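Local coordinates for serine racemase (Enterococcus faecalis, PDB 4ECL), which belongs to the alanine racemase family, pairing a TIM-barrel domain with a C-terminal beta-strand domain in its cytoplasmic part, at residues T357-L360 against L361-G365. Numbering follows the deposited sequence.
Sequences TNEL and LSRMG
Glu-359 and Arg-363 pair at the C-terminal end of the short helix 357-362, Arg-363 being the first residue beyond it, an i to i+4 contact where the C-terminal domain of this alanine-racemase fold packs against helix 38-42 and the second subunit. Three backbone bonds of the i to i+4 type hold the turns. The first, Leu-361 N to Thr-357 O, is nearly straight, whereas the last, Arg-363 N to Glu-359 O at 3.1 Å, is bent to 137° as Arg-363 leaves helical geometry. Beyond it Met-364 N reaches back only three residues, to Leu-361 O, and the chain runs off the helix.

Ser-362 adds a side-chain bond to this ladder. With OG set between the backbone N and the carbonyl carbon (chi1 71°), the hydroxyl turns back to the preceding turn and donates to Asn-358 O at 2.8 Å. The same oxygen accepts Ser-362 N from the other face of its carbonyl plane, so one residue grips it twice.

The charged pair lies side by side on the face turned to the second subunit, where Tyr-284 of that subunit packs on Glu-359 and its Pro-289 on Arg-363. Arg-363 NH1 meets the anti side of Glu-359 OE2 at 2.9 Å, and the two planar groups are 22° apart. Ser-355 OG bonds to the other carboxylate oxygen, OE1, which helps to fix the rotation of the group.

Apolar contacts line other sides of the helix. Thr-357 CG2 rests against Leu-361 CD1. Bends at chi2 and chi3 curl the selenomethionine side chain of Met-364 so that its CE lies 4.1 Å from Leu-360 CD1 and 3.3 Å from Leu-360 O.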
ATOM      1  N   THR A 357      -1.948  -0.073 -13.992  1.00 21.97           N
ATOM      2  CA  THR A 357      -3.128  -0.555 -13.298  1.00 24.36           C
ATOM      3  C   THR A 357      -2.797  -1.572 -12.226  1.00 25.20           C
ATOM      4  O   THR A 357      -3.342  -1.519 -11.128  1.00 24.19           O
ATOM      5  CB  THR A 357      -4.097  -1.192 -14.305  1.00 36.51           C
ATOM      6  OG1 THR A 357      -4.735  -0.152 -15.057  1.00 39.51           O
ATOM      7  CG2 THR A 357      -5.151  -2.001 -13.582  1.00 39.96           C
ATOM      8  N   ASN A 358      -1.883  -2.488 -12.551  1.00 22.70           N
ATOM      9  CA  ASN A 358      -1.532  -3.592 -11.667  1.00 24.46           C
ATOM     10  C   ASN A 358      -1.058  -3.038 -10.329  1.00 18.86           C
ATOM     11  O   ASN A 358      -1.415  -3.543  -9.268  1.00 17.46           O
ATOM     12  CB  ASN A 358      -0.425  -4.481 -12.290  1.00 24.85           C
ATOM     13  CG  ASN A 358      -0.807  -5.054 -13.657  1.00 32.74           C
ATOM     14  OD1 ASN A 358      -0.681  -6.266 -13.894  1.00 31.09           O
ATOM     15  ND2 ASN A 358      -1.260  -4.189 -14.569  1.00 32.04           N
ATOM     16  N   GLU A 359      -0.251  -1.989 -10.392  1.00 20.17           N
ATOM     17  CA  GLU A 359       0.328  -1.416  -9.177  1.00 21.23           C
ATOM     18  C   GLU A 359      -0.691  -0.566  -8.409  1.00 24.07           C
ATOM     19  O   GLU A 359      -0.779  -0.647  -7.180  1.00 24.77           O
ATOM     20  CB  GLU A 359       1.581  -0.589  -9.495  1.00 22.86           C
ATOM     21  CG  GLU A 359       2.161   0.107  -8.261  1.00 23.41           C
ATOM     22  CD  GLU A 359       3.263   1.105  -8.574  1.00 27.72           C
ATOM     23  OE1 GLU A 359       3.403   1.528  -9.744  1.00 26.54           O
ATOM     24  OE2 GLU A 359       3.989   1.477  -7.629  1.00 37.87           O
ATOM     25  N   LEU A 360      -1.457   0.247  -9.133  1.00 25.65           N
ATOM     26  CA  LEU A 360      -2.473   1.091  -8.501  1.00 22.99           C
ATOM     27  C   LEU A 360      -3.449   0.236  -7.706  1.00 17.08           C
ATOM     28  O   LEU A 360      -3.731   0.515  -6.544  1.00 19.24           O
ATOM     29  CB  LEU A 360      -3.240   1.890  -9.555  1.00 23.51           C
ATOM     30  CG  LEU A 360      -4.352   2.803  -9.017  1.00 26.06           C
ATOM     31  CD1 LEU A 360      -3.760   3.961  -8.208  1.00 21.80           C
ATOM     32  CD2 LEU A 360      -5.247   3.318 -10.153  1.00 19.98           C
ATOM     33  N   LEU A 361      -3.911  -0.839  -8.327  1.00 19.42           N
ATOM     34  CA  LEU A 361      -4.951  -1.677  -7.748  1.00 22.90           C
ATOM     35  C   LEU A 361      -4.448  -2.599  -6.661  1.00 22.62           C
ATOM     36  O   LEU A 361      -5.067  -2.700  -5.600  1.00 19.95           O
ATOM     37  CB  LEU A 361      -5.653  -2.497  -8.835  1.00 28.80           C
ATOM     38  CG  LEU A 361      -6.495  -1.713  -9.845  1.00 31.64           C
ATOM     39  CD1 LEU A 361      -7.464  -2.648 -10.548  1.00 40.04           C
ATOM     40  CD2 LEU A 361      -7.245  -0.555  -9.194  1.00 36.98           C
ATOM     41  N   SER A 362      -3.333  -3.283  -6.920  1.00 28.23           N
ATOM     42  CA  SER A 362      -2.779  -4.204  -5.935  1.00 25.98           C
ATOM     43  C   SER A 362      -2.321  -3.464  -4.686  1.00 24.91           C
ATOM     44  O   SER A 362      -2.217  -4.063  -3.617  1.00 32.32           O
ATOM     45  CB  SER A 362      -1.630  -5.042  -6.516  1.00 34.00           C
ATOM     46  OG  SER A 362      -0.468  -4.263  -6.734  1.00 28.39           O
ATOM     47  N   ARG A 363      -2.052  -2.167  -4.812  1.00 18.79           N
ATOM     48  CA  ARG A 363      -1.617  -1.382  -3.645  1.00 21.80           C
ATOM     49  C   ARG A 363      -2.730  -0.565  -2.990  1.00 28.24           C
ATOM     50  O   ARG A 363      -2.462   0.422  -2.298  1.00 27.19           O
ATOM     51  CB  ARG A 363      -0.432  -0.470  -3.998  1.00 23.14           C
ATOM     52  CG  ARG A 363       0.816  -1.226  -4.484  1.00 26.70           C
ATOM     53  CD  ARG A 363       1.973  -0.274  -4.773  1.00 25.87           C
ATOM     54  NE  ARG A 363       2.354   0.493  -3.589  1.00 27.79           N
ATOM     55  CZ  ARG A 363       3.167   1.547  -3.610  1.00 28.62           C
ATOM     56  NH1 ARG A 363       3.683   1.972  -4.763  1.00 24.20           N
ATOM     57  NH2 ARG A 363       3.462   2.178  -2.476  1.00 29.06           N
HETATM   58  N   MSE A 364      -3.980  -0.965  -3.206  1.00 29.78           N
HETATM   59  CA  MSE A 364      -5.087  -0.340  -2.488  1.00 21.00           C
HETATM   60  C   MSE A 364      -4.874  -0.639  -1.013  1.00 24.05           C
HETATM   61  O   MSE A 364      -4.514  -1.763  -0.649  1.00 25.08           O
HETATM   62  CB  MSE A 364      -6.420  -0.897  -2.976  1.00 24.66           C
HETATM   63  CG  MSE A 364      -6.873  -0.337  -4.328  1.00 21.00           C
HETATM   64 SE   MSE A 364      -7.398   1.549  -4.193  0.74 31.45          SE
HETATM   65  CE  MSE A 364      -5.986   2.450  -5.172  1.00 31.28           C
ATOM     66  N   GLY A 365      -5.066   0.368  -0.165  1.00 16.75           N
ATOM     67  CA  GLY A 365      -4.710   0.250   1.240  1.00 18.25           C
ATOM     68  C   GLY A 365      -5.606  -0.718   1.991  1.00 24.67           C
ATOM     69  O   GLY A 365      -6.800  -0.823   1.715  1.00 24.50           O
TER